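Local coordinates for protein valine-pyruvate aminotransferase (Salmonella typhimurium, PDB 3G7Q) that catalyses pyridoxal 5'-phosphate-dependent transfer of an amino group from valine to pyruvate, giving alanine and 3-methyl-2-oxobutanoate, at residues 134-139 with 190-195; 166-171 with 332-337; 341-346 with 387-392. One frame throughout, in Å; residues are numbered along the deposited sequence.

Three contacts lie close together in one chain, their centres about 10 Å apart for interactions 1 and 2 and about 11 Å for each of the other two pairs. Interactions 2 and 3 share one mixed sheet, in which strands 165-169, 332-334, 341-345 and 387-391 follow in that order. Interaction 1 joins the loop leading into helix 138-142 to the loop 190-195. Along the chain the segments of interactions 1 and 2 alternate, whereas interaction 3 opens only after both have closed. The hydroxyl of Y168 meets W343, while N195 and N191 tie the loop 190-195 to K167 and R389, on two strands of the sheet; the N191-R389 pair is consistent with the class I substrate site.

Interaction 1 of 3, residues 134-139 with 190-195; sequences LAPEYI and TNPTGN
Both Y138 (chi1 166°) and N191 (chi1 170°) set CG anti to their backbone N, and this lays the N191 amide over one face of the Y138 ring. The two planes lie only 16° apart, and N191 ND2 sits 3.4 Å from Y138 CG, displaced toward the rim. N191 OD1 is taken up by R389, which would restrain the amide's rotation. Y138 N is 2.8 Å from N191 O. Two prolines, P136 and P192, each follow a cis peptide bond, and their rings cross obliquely, with P136 CB 4.1 Å from P192 CG. The methyl of T193 pushes tightly against the P136 ring, CG2 to CG 3.5 Å, while its OG1, in the crowded position between N and C, accepts from N195 N at 3.0 Å in an ST turn. A water donates to P136 O at 3.0 Å and lies 2.7 Å from T193 OG1. The sequence N-P-T-G is a hallmark of class I aminotransferases, where its asparagine typically reaches the cofactor and the carboxylate-binding arginine; the N191-R389 bond is consistent with this. W343 of strand 341-345 and Y168 of strand 165-169 pack against P136 and T193, and Q108 of helix 107-118 touches Y138.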
loop_
_atom_site.group_PDB
_atom_site.type_symbol
_atom_site.label_atom_id
_atom_site.label_comp_id
_atom_site.label_asym_id
_atom_site.label_seq_id
_atom_site.Cartn_x
_atom_site.Cartn_y
_atom_site.Cartn_z
ATOM N N LEU A 134 -10.851 17.754 -18.242
ATOM C CA LEU A 134 -11.499 16.946 -19.253
ATOM C C LEU A 134 -12.175 15.733 -18.573
ATOM O O LEU A 134 -11.680 14.627 -18.622
ATOM C CB LEU A 134 -10.511 16.550 -20.358
ATOM C CG LEU A 134 -10.973 15.918 -21.706
ATOM C CD1 LEU A 134 -12.117 16.609 -22.310
ATOM C CD2 LEU A 134 -9.832 15.920 -22.681
ATOM N N ALA A 135 -13.334 15.975 -18.000
ATOM C CA ALA A 135 -14.148 14.874 -17.481
ATOM C C ALA A 135 -14.764 14.157 -18.686
ATOM O O ALA A 135 -14.999 14.791 -19.704
ATOM C CB ALA A 135 -15.217 15.411 -16.565
ATOM N N PRO A 136 -15.070 12.848 -18.580
ATOM C CA PRO A 136 -14.946 11.969 -17.425
ATOM C C PRO A 136 -13.542 11.403 -17.187
ATOM O O PRO A 136 -12.770 11.184 -18.129
ATOM C CB PRO A 136 -15.917 10.828 -17.756
ATOM C CG PRO A 136 -15.871 10.757 -19.217
ATOM C CD PRO A 136 -15.637 12.136 -19.736
ATOM N N GLU A 137 -13.247 11.179 -15.915
ATOM C CA GLU A 137 -11.992 10.626 -15.441
ATOM C C GLU A 137 -12.318 9.522 -14.457
ATOM O O GLU A 137 -13.373 9.540 -13.825
ATOM C CB GLU A 137 -11.167 11.704 -14.732
ATOM C CG GLU A 137 -10.418 12.651 -15.648
ATOM C CD GLU A 137 -9.211 11.999 -16.335
ATOM O OE1 GLU A 137 -8.895 10.833 -16.031
ATOM O OE2 GLU A 137 -8.592 12.658 -17.189
ATOM N N TYR A 138 -11.432 8.547 -14.346
ATOM C CA TYR A 138 -11.602 7.464 -13.394
ATOM C C TYR A 138 -11.239 7.831 -11.953
ATOM O O TYR A 138 -11.974 7.493 -11.034
ATOM C CB TYR A 138 -10.779 6.250 -13.830
ATOM C CG TYR A 138 -10.634 5.222 -12.735
ATOM C CD1 TYR A 138 -11.698 4.410 -12.392
ATOM C CD2 TYR A 138 -9.441 5.075 -12.038
ATOM C CE1 TYR A 138 -11.593 3.466 -11.379
ATOM C CE2 TYR A 138 -9.323 4.134 -11.010
ATOM C CZ TYR A 138 -10.409 3.332 -10.689
ATOM O OH TYR A 138 -10.344 2.391 -9.674
ATOM N N ILE A 139 -10.130 8.508 -11.718
ATOM C CA ILE A 139 -9.769 8.761 -10.294
ATOM C C ILE A 139 -10.900 9.458 -9.495
ATOM O O ILE A 139 -11.111 9.166 -8.299
ATOM C CB ILE A 139 -8.389 9.482 -10.143
ATOM C CG1 ILE A 139 -7.936 9.438 -8.670
ATOM C CG2 ILE A 139 -8.438 10.895 -10.712
ATOM C CD1 ILE A 139 -7.796 8.004 -8.098
ATOM N N THR A 190 -7.109 7.669 -21.352
ATOM C CA THR A 190 -8.015 7.789 -20.219
ATOM C C THR A 190 -8.926 6.595 -19.948
ATOM O O THR A 190 -9.464 5.992 -20.870
ATOM C CB THR A 190 -8.930 9.013 -20.466
ATOM O OG1 THR A 190 -8.127 10.190 -20.597
ATOM C CG2 THR A 190 -9.969 9.206 -19.332
ATOM N N ASN A 191 -9.018 6.250 -18.666
ATOM C CA ASN A 191 -10.073 5.386 -18.143
ATOM C C ASN A 191 -11.098 6.463 -17.694
ATOM O O ASN A 191 -10.807 7.259 -16.800
ATOM C CB ASN A 191 -9.535 4.549 -16.988
ATOM C CG ASN A 191 -10.613 3.789 -16.218
ATOM O OD1 ASN A 191 -11.836 3.945 -16.450
ATOM N ND2 ASN A 191 -10.164 2.978 -15.226
ATOM N N PRO A 192 -12.365 6.399 -18.153
ATOM C CA PRO A 192 -13.111 5.336 -18.842
ATOM C C PRO A 192 -13.377 5.403 -20.334
ATOM O O PRO A 192 -13.999 4.491 -20.866
ATOM C CB PRO A 192 -14.478 5.462 -18.140
ATOM C CG PRO A 192 -14.673 6.954 -18.078
ATOM C CD PRO A 192 -13.275 7.504 -17.771
ATOM N N THR A 193 -12.894 6.430 -20.997
ATOM C CA THR A 193 -13.245 6.696 -22.402
ATOM C C THR A 193 -12.341 6.167 -23.472
ATOM O O THR A 193 -12.746 6.026 -24.625
ATOM C CB THR A 193 -13.279 8.222 -22.595
ATOM O OG1 THR A 193 -12.030 8.779 -22.170
ATOM C CG2 THR A 193 -14.404 8.866 -21.756
ATOM N N GLY A 194 -11.095 5.899 -23.107
ATOM C CA GLY A 194 -10.066 5.593 -24.072
ATOM C C GLY A 194 -9.594 6.875 -24.775
ATOM O O GLY A 194 -8.865 6.809 -25.790
ATOM N N ASN A 195 -10.006 8.043 -24.288
ATOM C CA ASN A 195 -9.598 9.278 -24.915
ATOM C C ASN A 195 -8.103 9.547 -24.764
ATOM O O ASN A 195 -7.516 9.237 -23.729
ATOM C CB ASN A 195 -10.322 10.456 -24.296
ATOM C CG ASN A 195 -10.098 11.751 -25.074
ATOM O OD1 ASN A 195 -10.222 11.771 -26.307
ATOM N ND2 ASN A 195 -9.749 12.830 -24.355
HETATM O O HOH W 1 -12.299 11.269 -21.093
#

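Interaction 2 of 3, residues 166-171 with 332-337; sequences FKYHVD and LIHKPE
K167 NZ is gripped by four partners: E337 OE1 in a 2.7 Å salt bridge, water 2, which accepts from it at 3.2 Å, and, from the adjoining loop, N195 OD1 and V196 O. The lysine chain runs extended to CE and bends only at its last torsion, so that NZ approaches the syn lone pair of E337 OE1, which also accepts from V196 N. Water 2 lies 2.7 Å from E337 OE2, to which it can donate.

H334 is held by both ring nitrogens. NE2 accepts from Y168 N at 3.1 Å, tilted out of the ring plane, and ND1 donates to K335 O at 3.0 Å, almost in that plane; this pattern is consistent with a neutral ring protonated at ND1. F166 O lies over the centre of one face of the imidazole. F166 CG occupies the crowded position between its backbone N and carbonyl carbon, which turns one face of the phenyl ring to H334, whose CA lies over it in a CH-pi contact. The imidazole also points its edge at the F166 ring, centroids 5.2 Å apart and planes at 68°. Y168, set obliquely to H334, completes an aromatic cluster of the three. L332 CB touches F166 CD1 at 3.8 Å.

K335 N to F166 O is 2.8 Å long and nearly straight at 170°, whereas F166 N to I333 O is weak. The strands diverge at 50° and share the single parallel bridge F166-H334. Strand 157-161 flanks one side of the pair and strand 341-345 the other, while helix 299-325 packs on I333 and P336.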
loop_
_atom_site.group_PDB
_atom_site.type_symbol
_atom_site.label_atom_id
_atom_site.label_comp_id
_atom_site.label_asym_id
_atom_site.label_seq_id
_atom_site.Cartn_x
_atom_site.Cartn_y
_atom_site.Cartn_z
ATOM N N PHE A 166 -17.201 9.366 -31.247
ATOM C CA PHE A 166 -17.121 10.745 -30.780
ATOM C C PHE A 166 -15.879 10.909 -29.939
ATOM O O PHE A 166 -15.260 9.916 -29.531
ATOM C CB PHE A 166 -18.378 11.177 -30.022
ATOM C CG PHE A 166 -18.586 10.498 -28.698
ATOM C CD1 PHE A 166 -19.074 9.209 -28.636
ATOM C CD2 PHE A 166 -18.342 11.167 -27.509
ATOM C CE1 PHE A 166 -19.317 8.602 -27.440
ATOM C CE2 PHE A 166 -18.582 10.531 -26.283
ATOM C CZ PHE A 166 -19.050 9.258 -26.260
ATOM N N LYS A 167 -15.535 12.165 -29.657
ATOM C CA LYS A 167 -14.354 12.462 -28.873
ATOM C C LYS A 167 -14.611 13.693 -27.986
ATOM O O LYS A 167 -15.139 14.707 -28.451
ATOM C CB LYS A 167 -13.169 12.748 -29.802
ATOM C CG LYS A 167 -11.879 13.081 -29.082
ATOM C CD LYS A 167 -10.676 13.169 -30.022
ATOM C CE LYS A 167 -9.429 13.754 -29.322
ATOM N NZ LYS A 167 -8.852 12.886 -28.240
ATOM N N TYR A 168 -14.272 13.568 -26.719
ATOM C CA TYR A 168 -14.380 14.678 -25.793
ATOM C C TYR A 168 -13.183 15.592 -25.977
ATOM O O TYR A 168 -12.063 15.132 -26.248
ATOM C CB TYR A 168 -14.402 14.203 -24.363
ATOM C CG TYR A 168 -15.633 13.414 -23.944
ATOM C CD1 TYR A 168 -16.905 13.968 -24.032
ATOM C CD2 TYR A 168 -15.508 12.172 -23.394
ATOM C CE1 TYR A 168 -18.049 13.262 -23.609
ATOM C CE2 TYR A 168 -16.614 11.454 -22.964
ATOM C CZ TYR A 168 -17.892 12.009 -23.081
ATOM O OH TYR A 168 -18.989 11.296 -22.674
ATOM N N HIS A 169 -13.429 16.882 -25.796
ATOM C CA HIS A 169 -12.402 17.930 -25.867
ATOM C C HIS A 169 -12.494 18.883 -24.684
ATOM O O HIS A 169 -13.577 19.133 -24.174
ATOM C CB HIS A 169 -12.557 18.736 -27.147
ATOM C CG HIS A 169 -12.162 17.976 -28.371
ATOM N ND1 HIS A 169 -10.841 17.810 -28.742
ATOM C CD2 HIS A 169 -12.900 17.316 -29.291
ATOM C CE1 HIS A 169 -10.793 17.100 -29.856
ATOM N NE2 HIS A 169 -12.026 16.787 -30.211
ATOM N N VAL A 170 -11.358 19.452 -24.309
ATOM C CA VAL A 170 -11.308 20.475 -23.261
ATOM C C VAL A 170 -12.019 21.716 -23.769
ATOM O O VAL A 170 -11.724 22.208 -24.863
ATOM C CB VAL A 170 -9.865 20.858 -22.885
ATOM C CG1 VAL A 170 -9.859 21.990 -21.822
ATOM C CG2 VAL A 170 -9.030 19.643 -22.405
ATOM N N ASP A 171 -12.963 22.241 -22.994
ATOM C CA ASP A 171 -13.651 23.495 -23.330
ATOM C C ASP A 171 -12.881 24.636 -22.663
ATOM O O ASP A 171 -13.174 25.026 -21.529
ATOM C CB ASP A 171 -15.106 23.425 -22.867
ATOM C CG ASP A 171 -15.862 24.707 -23.078
ATOM O OD1 ASP A 171 -15.313 25.653 -23.680
ATOM O OD2 ASP A 171 -17.030 24.769 -22.613
ATOM N N LEU A 332 -23.377 5.460 -29.619
ATOM C CA LEU A 332 -22.177 6.165 -30.051
ATOM C C LEU A 332 -21.035 5.648 -29.155
ATOM O O LEU A 332 -21.211 5.463 -27.953
ATOM C CB LEU A 332 -22.324 7.667 -29.954
ATOM C CG LEU A 332 -23.411 8.271 -30.854
ATOM C CD1 LEU A 332 -23.603 9.763 -30.617
ATOM C CD2 LEU A 332 -23.087 8.017 -32.332
ATOM N N ILE A 333 -19.880 5.434 -29.756
ATOM C CA ILE A 333 -18.735 4.844 -29.073
ATOM C C ILE A 333 -17.627 5.872 -29.026
ATOM O O ILE A 333 -17.241 6.419 -30.056
ATOM C CB ILE A 333 -18.264 3.596 -29.836
ATOM C CG1 ILE A 333 -19.395 2.545 -29.940
ATOM C CG2 ILE A 333 -17.032 2.965 -29.146
ATOM C CD1 ILE A 333 -19.048 1.327 -30.874
ATOM N N HIS A 334 -17.086 6.164 -27.847
ATOM C CA HIS A 334 -15.977 7.124 -27.815
ATOM C C HIS A 334 -14.846 6.527 -28.644
ATOM O O HIS A 334 -14.577 5.324 -28.567
ATOM C CB HIS A 334 -15.467 7.404 -26.407
ATOM C CG HIS A 334 -14.573 8.603 -26.330
ATOM N ND1 HIS A 334 -13.267 8.584 -26.773
ATOM C CD2 HIS A 334 -14.810 9.871 -25.902
ATOM C CE1 HIS A 334 -12.730 9.786 -26.601
ATOM N NE2 HIS A 334 -13.645 10.592 -26.093
ATOM N N LYS A 335 -14.205 7.344 -29.468
ATOM C CA LYS A 335 -13.053 6.849 -30.251
ATOM C C LYS A 335 -12.063 6.144 -29.321
ATOM O O LYS A 335 -11.631 6.695 -28.342
ATOM C CB LYS A 335 -12.380 7.995 -30.991
ATOM C CG LYS A 335 -11.269 7.471 -31.885
ATOM C CD LYS A 335 -10.603 8.610 -32.599
ATOM C CE LYS A 335 -9.648 8.026 -33.643
ATOM N NZ LYS A 335 -9.024 9.132 -34.407
ATOM N N PRO A 336 -11.758 4.871 -29.591
ATOM C CA PRO A 336 -10.896 4.129 -28.685
ATOM C C PRO A 336 -9.428 4.426 -28.979
ATOM O O PRO A 336 -8.802 3.756 -29.790
ATOM C CB PRO A 336 -11.270 2.666 -28.994
ATOM C CG PRO A 336 -11.644 2.661 -30.307
ATOM C CD PRO A 336 -12.270 4.008 -30.667
ATOM N N GLU A 337 -8.891 5.444 -28.325
ATOM C CA GLU A 337 -7.504 5.876 -28.605
ATOM C C GLU A 337 -6.453 5.196 -27.725
ATOM O O GLU A 337 -5.245 5.291 -28.011
ATOM C CB GLU A 337 -7.412 7.410 -28.536
ATOM C CG GLU A 337 -8.273 8.105 -29.583
ATOM C CD GLU A 337 -8.111 9.586 -29.574
ATOM O OE1 GLU A 337 -8.415 10.224 -28.559
ATOM O OE2 GLU A 337 -7.665 10.127 -30.604
HETATM O O HOH W 2 -6.196 12.237 -29.911
#

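Interaction 3 of 3, residues 341-346 with 387-392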
loop_
_atom_site.group_PDB
_atom_site.type_symbol
_atom_site.label_atom_id
_atom_site.label_comp_id
_atom_site.label_asym_id
_atom_site.label_seq_id
_atom_site.Cartn_x
_atom_site.Cartn_y
_atom_site.Cartn_z
ATOM N N PHE A 341 -10.930 -0.029 -22.316
ATOM C CA PHE A 341 -12.362 0.181 -22.189
ATOM C C PHE A 341 -13.012 0.719 -23.455
ATOM O O PHE A 341 -12.361 1.313 -24.289
ATOM C CB PHE A 341 -12.638 1.230 -21.104
ATOM C CG PHE A 341 -11.958 0.932 -19.795
ATOM C CD1 PHE A 341 -12.476 -0.018 -18.924
ATOM C CD2 PHE A 341 -10.771 1.553 -19.474
ATOM C CE1 PHE A 341 -11.818 -0.322 -17.734
ATOM C CE2 PHE A 341 -10.102 1.241 -18.263
ATOM C CZ PHE A 341 -10.616 0.323 -17.417
ATOM N N LEU A 342 -14.315 0.494 -23.547
ATOM C CA LEU A 342 -15.147 1.191 -24.496
ATOM C C LEU A 342 -16.174 1.993 -23.673
ATOM O O LEU A 342 -16.764 1.504 -22.689
ATOM C CB LEU A 342 -15.825 0.267 -25.497
ATOM C CG LEU A 342 -14.908 -0.379 -26.527
ATOM C CD1 LEU A 342 -15.713 -1.416 -27.365
ATOM C CD2 LEU A 342 -14.247 0.670 -27.433
ATOM N N TRP A 343 -16.341 3.236 -24.074
ATOM C CA TRP A 343 -17.298 4.157 -23.449
ATOM C C TRP A 343 -18.435 4.319 -24.429
ATOM O O TRP A 343 -18.255 4.854 -25.559
ATOM C CB TRP A 343 -16.608 5.466 -23.155
ATOM C CG TRP A 343 -17.405 6.571 -22.539
ATOM C CD1 TRP A 343 -17.850 7.696 -23.141
ATOM C CD2 TRP A 343 -17.742 6.701 -21.147
ATOM N NE1 TRP A 343 -18.466 8.500 -22.235
ATOM C CE2 TRP A 343 -18.413 7.921 -21.001
ATOM C CE3 TRP A 343 -17.560 5.889 -20.023
ATOM C CZ2 TRP A 343 -18.901 8.372 -19.771
ATOM C CZ3 TRP A 343 -18.025 6.338 -18.792
ATOM C CH2 TRP A 343 -18.689 7.568 -18.682
ATOM N N LEU A 344 -19.608 3.872 -23.978
ATOM C CA LEU A 344 -20.805 3.833 -24.802
ATOM C C LEU A 344 -21.757 4.944 -24.411
ATOM O O LEU A 344 -22.124 5.055 -23.241
ATOM C CB LEU A 344 -21.514 2.493 -24.639
ATOM C CG LEU A 344 -20.612 1.240 -24.798
ATOM C CD1 LEU A 344 -21.426 -0.056 -24.591
ATOM C CD2 LEU A 344 -19.841 1.253 -26.121
ATOM N N TRP A 345 -22.151 5.747 -25.399
ATOM C CA TRP A 345 -23.106 6.827 -25.231
ATOM C C TRP A 345 -24.381 6.465 -25.996
ATOM O O TRP A 345 -24.385 6.486 -27.219
ATOM C CB TRP A 345 -22.515 8.146 -25.706
ATOM C CG TRP A 345 -23.456 9.313 -25.730
ATOM C CD1 TRP A 345 -24.577 9.503 -24.956
ATOM C CD2 TRP A 345 -23.299 10.513 -26.507
ATOM N NE1 TRP A 345 -25.162 10.716 -25.267
ATOM C CE2 TRP A 345 -24.395 11.354 -26.209
ATOM C CE3 TRP A 345 -22.350 10.948 -27.432
ATOM C CZ2 TRP A 345 -24.564 12.601 -26.810
ATOM C CZ3 TRP A 345 -22.540 12.201 -28.051
ATOM C CH2 TRP A 345 -23.650 12.991 -27.739
ATOM N N PHE A 346 -25.433 6.130 -25.254
ATOM C CA PHE A 346 -26.730 5.739 -25.803
ATOM C C PHE A 346 -27.459 7.043 -26.008
ATOM O O PHE A 346 -28.257 7.490 -25.183
ATOM C CB PHE A 346 -27.435 4.766 -24.853
ATOM C CG PHE A 346 -26.583 3.572 -24.499
ATOM C CD1 PHE A 346 -26.164 2.682 -25.484
ATOM C CD2 PHE A 346 -26.165 3.349 -23.189
ATOM C CE1 PHE A 346 -25.387 1.598 -25.161
ATOM C CE2 PHE A 346 -25.387 2.255 -22.873
ATOM C CZ PHE A 346 -24.988 1.385 -23.850
ATOM N N CYS A 387 -24.487 7.296 -20.560
ATOM C CA CYS A 387 -23.256 6.580 -20.885
ATOM C C CYS A 387 -22.996 5.417 -19.951
ATOM O O CYS A 387 -23.494 5.391 -18.816
ATOM C CB CYS A 387 -22.049 7.518 -20.825
ATOM S SG CYS A 387 -22.062 8.957 -21.917
HETATM N N MSE A 388 -22.212 4.462 -20.435
HETATM C CA MSE A 388 -21.741 3.345 -19.639
HETATM C C MSE A 388 -20.341 2.972 -20.057
HETATM O O MSE A 388 -19.956 3.157 -21.207
HETATM C CB MSE A 388 -22.621 2.106 -19.806
HETATM C CG MSE A 388 -24.064 2.321 -19.366
HETATM SE SE MSE A 388 -24.995 0.627 -19.040
HETATM C CE MSE A 388 -24.110 0.617 -17.404
ATOM N N ARG A 389 -19.574 2.425 -19.120
ATOM C CA ARG A 389 -18.252 1.911 -19.446
ATOM C C ARG A 389 -18.269 0.382 -19.471
ATOM O O ARG A 389 -18.838 -0.256 -18.575
ATOM C CB ARG A 389 -17.238 2.325 -18.393
ATOM C CG ARG A 389 -15.788 2.023 -18.771
ATOM C CD ARG A 389 -14.838 2.155 -17.550
ATOM N NE ARG A 389 -14.896 0.997 -16.647
ATOM C CZ ARG A 389 -14.251 0.917 -15.476
ATOM N NH1 ARG A 389 -13.492 1.921 -15.049
ATOM N NH2 ARG A 389 -14.370 -0.169 -14.719
HETATM N N MSE A 390 -17.612 -0.194 -20.464
HETATM C CA MSE A 390 -17.369 -1.631 -20.519
HETATM C C MSE A 390 -15.880 -1.891 -20.747
HETATM O O MSE A 390 -15.152 -1.025 -21.259
HETATM C CB MSE A 390 -18.179 -2.308 -21.621
HETATM C CG MSE A 390 -17.918 -1.807 -23.007
HETATM SE SE MSE A 390 -18.754 -3.076 -24.307
HETATM C CE MSE A 390 -17.438 -4.444 -24.308
ATOM N N ASN A 391 -15.449 -3.099 -20.388
ATOM C CA ASN A 391 -14.073 -3.576 -20.573
ATOM C C ASN A 391 -14.116 -4.492 -21.789
ATOM O O ASN A 391 -14.944 -5.404 -21.819
ATOM C CB ASN A 391 -13.615 -4.302 -19.310
ATOM C CG ASN A 391 -12.178 -4.765 -19.381
ATOM O OD1 ASN A 391 -11.738 -5.285 -20.406
ATOM N ND2 ASN A 391 -11.443 -4.617 -18.257
ATOM N N TYR A 392 -13.294 -4.230 -22.809
ATOM C CA TYR A 392 -13.335 -5.046 -24.065
ATOM C C TYR A 392 -12.396 -6.261 -24.081
ATOM O O TYR A 392 -12.291 -6.950 -25.107
ATOM C CB TYR A 392 -13.077 -4.164 -25.300
ATOM C CG TYR A 392 -11.698 -3.543 -25.416
ATOM C CD1 TYR A 392 -10.619 -4.286 -25.897
ATOM C CD2 TYR A 392 -11.486 -2.215 -25.090
ATOM C CE1 TYR A 392 -9.358 -3.741 -25.997
ATOM C CE2 TYR A 392 -10.237 -1.642 -25.238
ATOM C CZ TYR A 392 -9.173 -2.414 -25.667
ATOM O OH TYR A 392 -7.918 -1.855 -25.780
#
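Four backbone hydrogen bonds, each 2.9 Å from N to O, pair the strands: L342 and M390 exchange two, as do L344 and M388. These are the hydrogen-bonded pairs of an antiparallel register, separated by the non-hydrogen-bonded pair W343-R389.

The chief polar-aromatic contact is between R389 and F341. The arginine leaves its backbone with CG anti to N and bends at chi3 (78°), which lays one face of the guanidinium against F341 CD1 and CE1; CE1 lies over the guanidinium centre, 3.5 Å from R389 CZ, with the planes 24° apart. NH1 and NH2 bond to N191 OD1 and G37 O. In class I aminotransferases an arginine in the small domain binds the substrate carboxylate; the site of R389, on strand 387-391 between 341-345 and the short edge strand 368-369 and bonded to the N-P-T-G asparagine, is consistent with that role.

Among sulfur and apolar contacts, C387 CB sits over the rim of the W343 indole, 3.4 Å from CZ2, and C387 SG approaches two indoles obliquely, 4.3 Å from the W343 and 4.6 Å from the W345 five-membered ring centroid. Selenomethionine M390 meets L344 CD1 through SE at 4.0 Å; selenomethionine M388 sets CG at the F346 ring edge, 3.7 Å from CE2.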